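Local coordinates for EvdO1 (Micromonospora carbonacea, PDB 4XBZ), which probably catalyses an oxidative cyclization in orthosomycin biosynthesis, as a metal-dependent oxygenase of the phytanoyl-CoA dioxygenase family built on a double-stranded beta-helix, at residues Cys37-Thr42 with Leu58-Leu63; Asp91-Leu96 with Pro105-Tyr110; Ile179-Tyr184 with Gly233-His238. One frame throughout, in Å; residues are numbered along the deposited sequence.

Contact 1: Cys37-Thr42 with Leu58-Leu63; sequences CDIRRT and LVVRGL
The guanidinium of Arg40 turns its edge to the backbone of Gly62 and Leu63, and both carbonyl oxygens lie near its plane. Side-on, NE (3.3 Å) and NH2 (3.1 Å) of Arg40 both grip Leu63 O from the same face of that carbonyl, while Gly62 O receives a weak bond from NE. A second flat group, the guanidinium of Arg61, carries Val59 CG1 over one face; its nitrogens turn away to Val229 O, Asp234 and Glu36. The setting is a beta-alpha-beta unit, in which strands 36-38 and 57-61 run parallel at one border of the main sheet and are connected through helix 46-55. Backbone bonds fix the register: Cys37 N gives to Val59 O at 2.7 Å, and Arg61 N returns one to Cys37 O. Beyond the paired residues both segments leave the sheet, and side chains take over from it. Ile39 sets CB against Val60 CG1 at 3.8 Å, and its CG2, placed between the backbone N and the carbonyl carbon, also rests on Arg61 O. On this buried side Ile130 of helix 125-134 adds cover. Arg40 works differently: its chain is fully extended from CG to NE (chi2 174°, chi3 180°), which carries the charged group across to the turn at Gly62, whose positive phi suits a glycine. Between the two segments sits a water that accepts a bond from Arg40 N at 3.1 Å and lies 2.8 Å from Arg61 O and 2.9 Å from Asp38 OD2.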
loop_
_atom_site.group_PDB
_atom_site.type_symbol
_atom_site.label_atom_id
_atom_site.label_comp_id
_atom_site.label_asym_id
_atom_site.label_seq_id
_atom_site.Cartn_x
_atom_site.Cartn_y
_atom_site.Cartn_z
ATOM N N CYS A 37 -4.559 -2.557 -15.972
ATOM C CA CYS A 37 -3.256 -1.931 -16.115
ATOM C C CYS A 37 -2.471 -2.606 -17.221
ATOM O O CYS A 37 -2.066 -3.762 -17.083
ATOM C CB CYS A 37 -2.475 -2.001 -14.804
ATOM S SG CYS A 37 -0.733 -1.658 -15.028
ATOM N N ASP A 38 -2.269 -1.890 -18.323
ATOM C CA ASP A 38 -1.415 -2.392 -19.392
ATOM C C ASP A 38 0.024 -2.103 -18.994
ATOM O O ASP A 38 0.604 -1.095 -19.408
ATOM C CB ASP A 38 -1.752 -1.751 -20.744
ATOM C CG ASP A 38 -1.430 -2.674 -21.927
ATOM O OD1 ASP A 38 -2.384 -3.236 -22.522
ATOM O OD2 ASP A 38 -0.226 -2.861 -22.248
ATOM N N ILE A 39 0.592 -3.003 -18.197
ATOM C CA ILE A 39 1.823 -2.716 -17.480
ATOM C C ILE A 39 2.997 -2.393 -18.390
ATOM O O ILE A 39 3.851 -1.580 -18.045
ATOM C CB ILE A 39 2.212 -3.888 -16.551
ATOM C CG1 ILE A 39 3.366 -3.466 -15.639
ATOM C CG2 ILE A 39 2.535 -5.166 -17.342
ATOM C CD1 ILE A 39 3.048 -2.220 -14.833
ATOM N N ARG A 40 3.038 -3.005 -19.564
ATOM C CA ARG A 40 4.171 -2.784 -20.458
ATOM C C ARG A 40 3.938 -1.554 -21.314
ATOM O O ARG A 40 4.872 -1.027 -21.911
ATOM C CB ARG A 40 4.428 -4.012 -21.325
ATOM C CG ARG A 40 5.009 -5.182 -20.533
ATOM C CD ARG A 40 5.113 -6.437 -21.383
ATOM N NE ARG A 40 5.677 -7.546 -20.628
ATOM C CZ ARG A 40 6.981 -7.761 -20.503
ATOM N NH1 ARG A 40 7.839 -6.928 -21.087
ATOM N NH2 ARG A 40 7.421 -8.798 -19.799
ATOM N N ARG A 41 2.695 -1.087 -21.349
ATOM C CA ARG A 41 2.356 0.104 -22.100
ATOM C C ARG A 41 2.521 1.371 -21.264
ATOM O O ARG A 41 3.245 2.287 -21.651
ATOM C CB ARG A 41 0.924 0.018 -22.627
ATOM C CG ARG A 41 0.402 1.337 -23.153
ATOM C CD ARG A 41 -0.954 1.194 -23.816
ATOM N NE ARG A 41 -1.293 2.407 -24.556
ATOM C CZ ARG A 41 -2.218 2.474 -25.510
ATOM N NH1 ARG A 41 -2.900 1.388 -25.857
ATOM N NH2 ARG A 41 -2.454 3.631 -26.126
ATOM N N THR A 42 1.854 1.414 -20.112
ATOM C CA THR A 42 1.777 2.636 -19.311
ATOM C C THR A 42 2.690 2.613 -18.082
ATOM O O THR A 42 3.145 3.657 -17.612
ATOM C CB THR A 42 0.328 2.891 -18.832
ATOM O OG1 THR A 42 -0.093 1.816 -17.986
ATOM C CG2 THR A 42 -0.629 2.988 -20.018
ATOM N N LEU A 58 -7.420 -5.821 -9.137
ATOM C CA LEU A 58 -6.777 -5.150 -10.271
ATOM C C LEU A 58 -6.305 -6.146 -11.326
ATOM O O LEU A 58 -5.577 -7.100 -11.008
ATOM C CB LEU A 58 -5.574 -4.312 -9.809
ATOM C CG LEU A 58 -4.747 -3.692 -10.935
ATOM C CD1 LEU A 58 -5.582 -2.656 -11.678
ATOM C CD2 LEU A 58 -3.429 -3.084 -10.454
ATOM N N VAL A 59 -6.721 -5.923 -12.576
ATOM C CA VAL A 59 -6.242 -6.704 -13.720
ATOM C C VAL A 59 -5.004 -6.071 -14.334
ATOM O O VAL A 59 -4.991 -4.878 -14.637
ATOM C CB VAL A 59 -7.303 -6.835 -14.837
ATOM C CG1 VAL A 59 -6.686 -7.433 -16.098
ATOM C CG2 VAL A 59 -8.459 -7.673 -14.377
ATOM N N VAL A 60 -3.969 -6.880 -14.510
ATOM C CA VAL A 60 -2.759 -6.456 -15.194
ATOM C C VAL A 60 -2.609 -7.233 -16.510
ATOM O O VAL A 60 -2.345 -8.452 -16.488
ATOM C CB VAL A 60 -1.527 -6.691 -14.322
ATOM C CG1 VAL A 60 -0.261 -6.334 -15.087
ATOM C CG2 VAL A 60 -1.635 -5.893 -13.011
ATOM N N ARG A 61 -2.776 -6.545 -17.641
ATOM C CA ARG A 61 -2.690 -7.184 -18.962
ATOM C C ARG A 61 -1.246 -7.319 -19.436
ATOM O O ARG A 61 -0.422 -6.445 -19.180
ATOM C CB ARG A 61 -3.483 -6.401 -20.020
ATOM C CG ARG A 61 -4.959 -6.213 -19.718
ATOM C CD ARG A 61 -5.734 -7.517 -19.714
ATOM N NE ARG A 61 -7.169 -7.258 -19.543
ATOM C CZ ARG A 61 -8.095 -8.198 -19.363
ATOM N NH1 ARG A 61 -7.752 -9.488 -19.334
ATOM N NH2 ARG A 61 -9.371 -7.842 -19.205
ATOM N N GLY A 62 -0.950 -8.420 -20.125
ATOM C CA GLY A 62 0.357 -8.621 -20.739
ATOM C C GLY A 62 1.574 -8.630 -19.825
ATOM O O GLY A 62 2.618 -8.077 -20.176
ATOM N N LEU A 63 1.455 -9.257 -18.659
ATOM C CA LEU A 63 2.586 -9.366 -17.739
ATOM C C LEU A 63 3.748 -10.125 -18.381
ATOM O O LEU A 63 4.900 -9.711 -18.290
ATOM C CB LEU A 63 2.167 -10.053 -16.434
ATOM C CG LEU A 63 3.321 -10.352 -15.467
ATOM C CD1 LEU A 63 3.900 -9.082 -14.893
ATOM C CD2 LEU A 63 2.892 -11.314 -14.356
HETATM O O HOH W 1 1.152 -5.024 -20.975
#

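Contact 2: Asp91-Leu96 with Pro105-Tyr110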
loop_
_atom_site.group_PDB
_atom_site.type_symbol
_atom_site.label_atom_id
_atom_site.label_comp_id
_atom_site.label_asym_id
_atom_site.label_seq_id
_atom_site.Cartn_x
_atom_site.Cartn_y
_atom_site.Cartn_z
ATOM N N ASP A 91 1.932 -32.493 -1.035
ATOM C CA ASP A 91 1.888 -31.173 -1.666
ATOM C C ASP A 91 0.788 -31.068 -2.730
ATOM O O ASP A 91 0.873 -30.241 -3.643
ATOM C CB ASP A 91 3.249 -30.825 -2.296
ATOM C CG ASP A 91 4.329 -30.552 -1.259
ATOM O OD1 ASP A 91 4.008 -30.607 -0.053
ATOM O OD2 ASP A 91 5.488 -30.259 -1.648
ATOM N N THR A 92 -0.244 -31.892 -2.618
ATOM C CA THR A 92 -1.260 -31.941 -3.664
ATOM C C THR A 92 -2.649 -32.108 -3.076
ATOM O O THR A 92 -2.901 -33.042 -2.324
ATOM C CB THR A 92 -0.979 -33.082 -4.675
ATOM O OG1 THR A 92 0.356 -32.952 -5.178
ATOM C CG2 THR A 92 -1.935 -33.010 -5.843
ATOM N N VAL A 93 -3.540 -31.178 -3.410
ATOM C CA VAL A 93 -4.942 -31.251 -3.002
ATOM C C VAL A 93 -5.723 -32.085 -4.005
ATOM O O VAL A 93 -5.671 -31.819 -5.202
ATOM C CB VAL A 93 -5.598 -29.845 -2.895
ATOM C CG1 VAL A 93 -7.052 -29.963 -2.481
ATOM C CG2 VAL A 93 -4.835 -28.956 -1.910
ATOM N N TRP A 94 -6.445 -33.085 -3.508
ATOM C CA TRP A 94 -7.197 -34.024 -4.345
ATOM C C TRP A 94 -8.688 -33.950 -4.035
ATOM O O TRP A 94 -9.072 -33.793 -2.885
ATOM C CB TRP A 94 -6.699 -35.468 -4.133
ATOM C CG TRP A 94 -5.410 -35.794 -4.831
ATOM C CD1 TRP A 94 -4.157 -35.447 -4.437
ATOM C CD2 TRP A 94 -5.255 -36.538 -6.047
ATOM N NE1 TRP A 94 -3.229 -35.921 -5.328
ATOM C CE2 TRP A 94 -3.877 -36.594 -6.327
ATOM C CE3 TRP A 94 -6.150 -37.164 -6.923
ATOM C CZ2 TRP A 94 -3.367 -37.248 -7.440
ATOM C CZ3 TRP A 94 -5.646 -37.810 -8.025
ATOM C CH2 TRP A 94 -4.263 -37.844 -8.280
ATOM N N THR A 95 -9.522 -34.089 -5.058
ATOM C CA THR A 95 -10.975 -34.032 -4.888
ATOM C C THR A 95 -11.463 -35.121 -3.938
ATOM O O THR A 95 -12.318 -34.882 -3.087
ATOM C CB THR A 95 -11.717 -34.173 -6.243
ATOM O OG1 THR A 95 -11.165 -35.273 -6.980
ATOM C CG2 THR A 95 -11.561 -32.919 -7.054
ATOM N N LEU A 96 -10.914 -36.318 -4.111
ATOM C CA LEU A 96 -11.133 -37.432 -3.200
ATOM C C LEU A 96 -9.786 -38.085 -2.968
ATOM O O LEU A 96 -8.817 -37.722 -3.627
ATOM C CB LEU A 96 -12.108 -38.447 -3.786
ATOM C CG LEU A 96 -13.428 -37.919 -4.328
ATOM C CD1 LEU A 96 -14.106 -38.976 -5.204
ATOM C CD2 LEU A 96 -14.300 -37.528 -3.159
ATOM N N PRO A 105 -6.632 -34.302 -8.898
ATOM C CA PRO A 105 -5.877 -33.242 -8.218
ATOM C C PRO A 105 -6.354 -31.864 -8.676
ATOM O O PRO A 105 -6.692 -31.716 -9.849
ATOM C CB PRO A 105 -4.436 -33.496 -8.661
ATOM C CG PRO A 105 -4.594 -34.083 -10.058
ATOM C CD PRO A 105 -5.895 -34.853 -10.054
ATOM N N VAL A 106 -6.374 -30.883 -7.777
ATOM C CA VAL A 106 -6.865 -29.552 -8.119
ATOM C C VAL A 106 -5.855 -28.458 -7.763
ATOM O O VAL A 106 -5.993 -27.310 -8.211
ATOM C CB VAL A 106 -8.216 -29.243 -7.417
ATOM C CG1 VAL A 106 -9.348 -30.069 -8.042
ATOM C CG2 VAL A 106 -8.121 -29.511 -5.931
ATOM N N ARG A 107 -4.847 -28.814 -6.965
ATOM C CA ARG A 107 -3.835 -27.846 -6.562
ATOM C C ARG A 107 -2.524 -28.515 -6.192
ATOM O O ARG A 107 -2.495 -29.508 -5.460
ATOM C CB ARG A 107 -4.349 -26.999 -5.390
ATOM C CG ARG A 107 -3.423 -25.881 -4.911
ATOM C CD ARG A 107 -4.064 -25.149 -3.727
ATOM N NE ARG A 107 -3.115 -24.329 -2.966
ATOM C CZ ARG A 107 -3.279 -23.031 -2.681
ATOM N NH1 ARG A 107 -4.357 -22.378 -3.113
ATOM N NH2 ARG A 107 -2.356 -22.374 -1.977
ATOM N N ILE A 108 -1.437 -27.952 -6.701
ATOM C CA ILE A 108 -0.088 -28.388 -6.343
ATOM C C ILE A 108 0.637 -27.259 -5.570
ATOM O O ILE A 108 0.697 -26.129 -6.037
ATOM C CB ILE A 108 0.707 -28.805 -7.613
ATOM C CG1 ILE A 108 0.039 -30.011 -8.273
ATOM C CG2 ILE A 108 2.148 -29.134 -7.290
ATOM C CD1 ILE A 108 0.395 -30.187 -9.714
ATOM N N GLU A 109 1.170 -27.568 -4.384
ATOM C CA GLU A 109 1.893 -26.567 -3.583
ATOM C C GLU A 109 3.390 -26.581 -3.831
ATOM O O GLU A 109 3.974 -27.632 -4.139
ATOM C CB GLU A 109 1.663 -26.772 -2.085
ATOM C CG GLU A 109 0.216 -26.683 -1.637
ATOM C CD GLU A 109 -0.270 -25.269 -1.386
ATOM O OE1 GLU A 109 0.533 -24.309 -1.406
ATOM O OE2 GLU A 109 -1.487 -25.134 -1.157
ATOM N N TYR A 110 3.998 -25.409 -3.651
ATOM C CA TYR A 110 5.447 -25.215 -3.735
ATOM C C TYR A 110 5.925 -25.510 -5.151
ATOM O O TYR A 110 6.912 -26.220 -5.363
ATOM C CB TYR A 110 6.180 -26.080 -2.696
ATOM C CG TYR A 110 5.545 -25.984 -1.334
ATOM C CD1 TYR A 110 5.546 -24.776 -0.638
ATOM C CD2 TYR A 110 4.912 -27.079 -0.756
ATOM C CE1 TYR A 110 4.942 -24.662 0.609
ATOM C CE2 TYR A 110 4.305 -26.984 0.493
ATOM C CZ TYR A 110 4.320 -25.762 1.172
ATOM O OH TYR A 110 3.724 -25.638 2.409
#
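Strands 92-94 and 105-109 run antiparallel at 161°, and their register slips by one residue where Val106 and Arg107 both face Val93, a classic beta bulge. Three short backbone bonds of 2.8 Å hold the pair: Glu109 N to Asp91 O, Val93 N to Arg107 O, and Val106 N to Val93 O. The doubled position lets Val93 meet two neighbours at once, CG1 against Val106 CG2 at 3.6 Å and CG2 near Arg107 CB. On the face that carries Thr92, Trp94 and Pro105, the proline ring lies alongside the indole, over one of its faces: Pro105 CD stands 3.9 Å from the centroid of the Trp94 six-membered ring, 22° off its normal, a CH-pi contact. Thr92 CG2, swung anti to its own N, adds a methyl against Pro105 CB at 3.8 Å. Ala83 and Trp84 of helix 66-86 also touch this proline, while the indole NE1 bonds to Ser88 O. At the far end the Asp91 carboxylate comes to the edge of the Tyr110 ring, OD2 lying 3.4 Å from CD2, with the two planes 62° apart; OD2 is also salt-bridged to Lys114 and Arg325, which probably offsets its charge. On the face shared with Val93, the extended Arg107 chain makes a salt bridge within its own strand, NE to Glu109 OE2 at 2.6 Å, meeting the carboxylate from above its plane. Arg107 NH1 bonds to a bound glycerol, probably from the crystallisation liquor, and its side chain comes within about 7 Å of the nickel ion. Structurally this is a bulged beta hairpin, forming one border of the main sheet of the double-stranded beta-helix.

Contact 3: Ile179-Tyr184 with Gly233-His238; sequences IDAGIY and GDLLLH
Ala181 and Ile183 pack with Leu235 and Leu237 on the tightly filled face of this antiparallel pair; the other face carries Gly182, Leu236 and the polar pair Asp180 and His238, of which Asp180 alone is partly exposed. On the filled face Leu235 CD1 nestles against Ala181 CB at 3.7 Å and Ile183 CG1 at 3.9 Å, while Leu237 CD2 reaches the same alanine methyl from further along. Ile130 and Met131 of helix 125-134 close over Leu237. Six backbone hydrogen bonds join the strands, from Asp180 and His238, which bond to each other in both directions, to Gly233 N, which gives an almost straight bond of 2.6 Å (176°) to Tyr184 O. On the other face, Tyr184 lies alongside Leu236, CE1 touching its CB at 3.8 Å. Gly182 has no side chain here, where a CB would come close to Leu236 O. Farther along the strand packing gives way to polar groups, and Asp180 lies about 4 Å from a bound glycerol. Its CB sits over one face of the His238 imidazole, 3.7 Å from the centroid, with the carboxylate turned 56° from the ring. With CG between N and the carbonyl carbon (chi1 85°), the ring swings toward Asp180, and its NE2 bonds to Asp162 OD2. Replacing the imidazole by the methyl of an alanine is likely to leave Asp162 without that second-shell partner and open a gap beside Asp180 CB. His238 thus backs the nickel site of His160, Asp162 and His244 in the double-stranded beta-helix, the jelly-roll core of this oxygenase superfamily.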
loop_
_atom_site.group_PDB
_atom_site.type_symbol
_atom_site.label_atom_id
_atom_site.label_comp_id
_atom_site.label_asym_id
_atom_site.label_seq_id
_atom_site.Cartn_x
_atom_site.Cartn_y
_atom_site.Cartn_z
ATOM N N ILE A 179 -1.735 -9.888 -0.506
ATOM C CA ILE A 179 -2.197 -9.943 -1.882
ATOM C C ILE A 179 -1.896 -11.291 -2.552
ATOM O O ILE A 179 -0.787 -11.826 -2.449
ATOM C CB ILE A 179 -1.553 -8.809 -2.715
ATOM C CG1 ILE A 179 -1.822 -7.441 -2.075
ATOM C CG2 ILE A 179 -2.034 -8.859 -4.175
ATOM C CD1 ILE A 179 -1.256 -6.278 -2.866
ATOM N N ASP A 180 -2.916 -11.818 -3.221
ATOM C CA ASP A 180 -2.797 -12.927 -4.163
ATOM C C ASP A 180 -2.507 -12.440 -5.580
ATOM O O ASP A 180 -3.275 -11.653 -6.134
ATOM C CB ASP A 180 -4.087 -13.732 -4.190
ATOM C CG ASP A 180 -4.016 -14.957 -3.347
ATOM O OD1 ASP A 180 -2.915 -15.541 -3.257
ATOM O OD2 ASP A 180 -5.057 -15.330 -2.776
ATOM N N ALA A 181 -1.412 -12.901 -6.170
ATOM C CA ALA A 181 -1.173 -12.654 -7.584
ATOM C C ALA A 181 -1.474 -13.929 -8.355
ATOM O O ALA A 181 -0.823 -14.962 -8.146
ATOM C CB ALA A 181 0.239 -12.203 -7.829
ATOM N N GLY A 182 -2.474 -13.854 -9.228
ATOM C CA GLY A 182 -2.909 -14.995 -10.013
ATOM C C GLY A 182 -2.435 -14.824 -11.432
ATOM O O GLY A 182 -2.900 -13.933 -12.141
ATOM N N ILE A 183 -1.483 -15.659 -11.838
ATOM C CA ILE A 183 -0.952 -15.605 -13.195
ATOM C C ILE A 183 -1.603 -16.699 -14.056
ATOM O O ILE A 183 -1.523 -17.893 -13.756
ATOM C CB ILE A 183 0.562 -15.734 -13.171
ATOM C CG1 ILE A 183 1.115 -14.686 -12.209
ATOM C CG2 ILE A 183 1.144 -15.563 -14.562
ATOM C CD1 ILE A 183 2.617 -14.693 -12.063
ATOM N N TYR A 184 -2.287 -16.270 -15.110
ATOM C CA TYR A 184 -3.147 -17.164 -15.875
ATOM C C TYR A 184 -2.425 -17.861 -17.023
ATOM O O TYR A 184 -1.850 -17.213 -17.907
ATOM C CB TYR A 184 -4.354 -16.385 -16.397
ATOM C CG TYR A 184 -5.384 -16.175 -15.326
ATOM C CD1 TYR A 184 -5.089 -15.426 -14.190
ATOM C CD2 TYR A 184 -6.647 -16.735 -15.430
ATOM C CE1 TYR A 184 -6.020 -15.241 -13.193
ATOM C CE2 TYR A 184 -7.588 -16.543 -14.442
ATOM C CZ TYR A 184 -7.265 -15.791 -13.319
ATOM O OH TYR A 184 -8.187 -15.607 -12.314
ATOM N N GLY A 233 -1.265 -15.351 -19.673
ATOM C CA GLY A 233 -0.187 -14.404 -19.424
ATOM C C GLY A 233 -0.628 -13.106 -18.774
ATOM O O GLY A 233 0.199 -12.234 -18.491
ATOM N N ASP A 234 -1.935 -12.957 -18.568
ATOM C CA ASP A 234 -2.468 -11.826 -17.806
ATOM C C ASP A 234 -2.373 -12.136 -16.332
ATOM O O ASP A 234 -2.234 -13.294 -15.953
ATOM C CB ASP A 234 -3.927 -11.534 -18.151
ATOM C CG ASP A 234 -4.090 -10.837 -19.467
ATOM O OD1 ASP A 234 -3.088 -10.315 -20.009
ATOM O OD2 ASP A 234 -5.242 -10.800 -19.947
ATOM N N LEU A 235 -2.512 -11.094 -15.515
ATOM C CA LEU A 235 -2.325 -11.186 -14.074
ATOM C C LEU A 235 -3.492 -10.586 -13.295
ATOM O O LEU A 235 -3.841 -9.412 -13.473
ATOM C CB LEU A 235 -1.014 -10.490 -13.679
ATOM C CG LEU A 235 -0.856 -10.126 -12.199
ATOM C CD1 LEU A 235 -0.673 -11.352 -11.325
ATOM C CD2 LEU A 235 0.273 -9.112 -11.991
ATOM N N LEU A 236 -4.097 -11.392 -12.437
ATOM C CA LEU A 236 -5.117 -10.880 -11.533
ATOM C C LEU A 236 -4.551 -10.687 -10.114
ATOM O O LEU A 236 -4.061 -11.623 -9.479
ATOM C CB LEU A 236 -6.343 -11.803 -11.491
ATOM C CG LEU A 236 -7.486 -11.296 -10.592
ATOM C CD1 LEU A 236 -8.124 -10.055 -11.181
ATOM C CD2 LEU A 236 -8.541 -12.368 -10.325
ATOM N N LEU A 237 -4.614 -9.445 -9.648
ATOM C CA LEU A 237 -4.249 -9.080 -8.287
ATOM C C LEU A 237 -5.514 -9.004 -7.460
ATOM O O LEU A 237 -6.444 -8.260 -7.814
ATOM C CB LEU A 237 -3.513 -7.732 -8.265
ATOM C CG LEU A 237 -2.249 -7.700 -9.131
ATOM C CD1 LEU A 237 -1.753 -6.284 -9.378
ATOM C CD2 LEU A 237 -1.161 -8.572 -8.502
ATOM N N HIS A 238 -5.582 -9.766 -6.372
ATOM C CA HIS A 238 -6.698 -9.551 -5.468
ATOM C C HIS A 238 -6.313 -9.555 -3.993
ATOM O O HIS A 238 -5.431 -10.287 -3.527
ATOM C CB HIS A 238 -7.844 -10.550 -5.773
ATOM C CG HIS A 238 -7.733 -11.894 -5.116
ATOM N ND1 HIS A 238 -7.323 -13.021 -5.802
ATOM C CD2 HIS A 238 -8.101 -12.320 -3.884
ATOM C CE1 HIS A 238 -7.389 -14.072 -5.002
ATOM N NE2 HIS A 238 -7.855 -13.673 -3.830
#

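How the contacts relate
All three contacts belong to one mixed sheet, read from border to border. Contact 3 is its core, its centre about 5 Å from the centre of the chain; contact 1 is buried too, though Arg40 lies exposed at its rim, whereas contact 2, across the centre from contact 1, is only partly buried. Contacts 1 and 3 are continuous: strands 57-61 and 235-239 are neighbours, Val60 N bonding to Leu235 O and Gly62 N to Asp234 OD1. Contact 2 touches neither. Chemistry follows place: regular pairing, aliphatic packing on one face and a polar pair near the nickel on the other in contact 3, an arginine grip and a water in contact 1, and a bulge flanked by a salt bridge within one strand in contact 2.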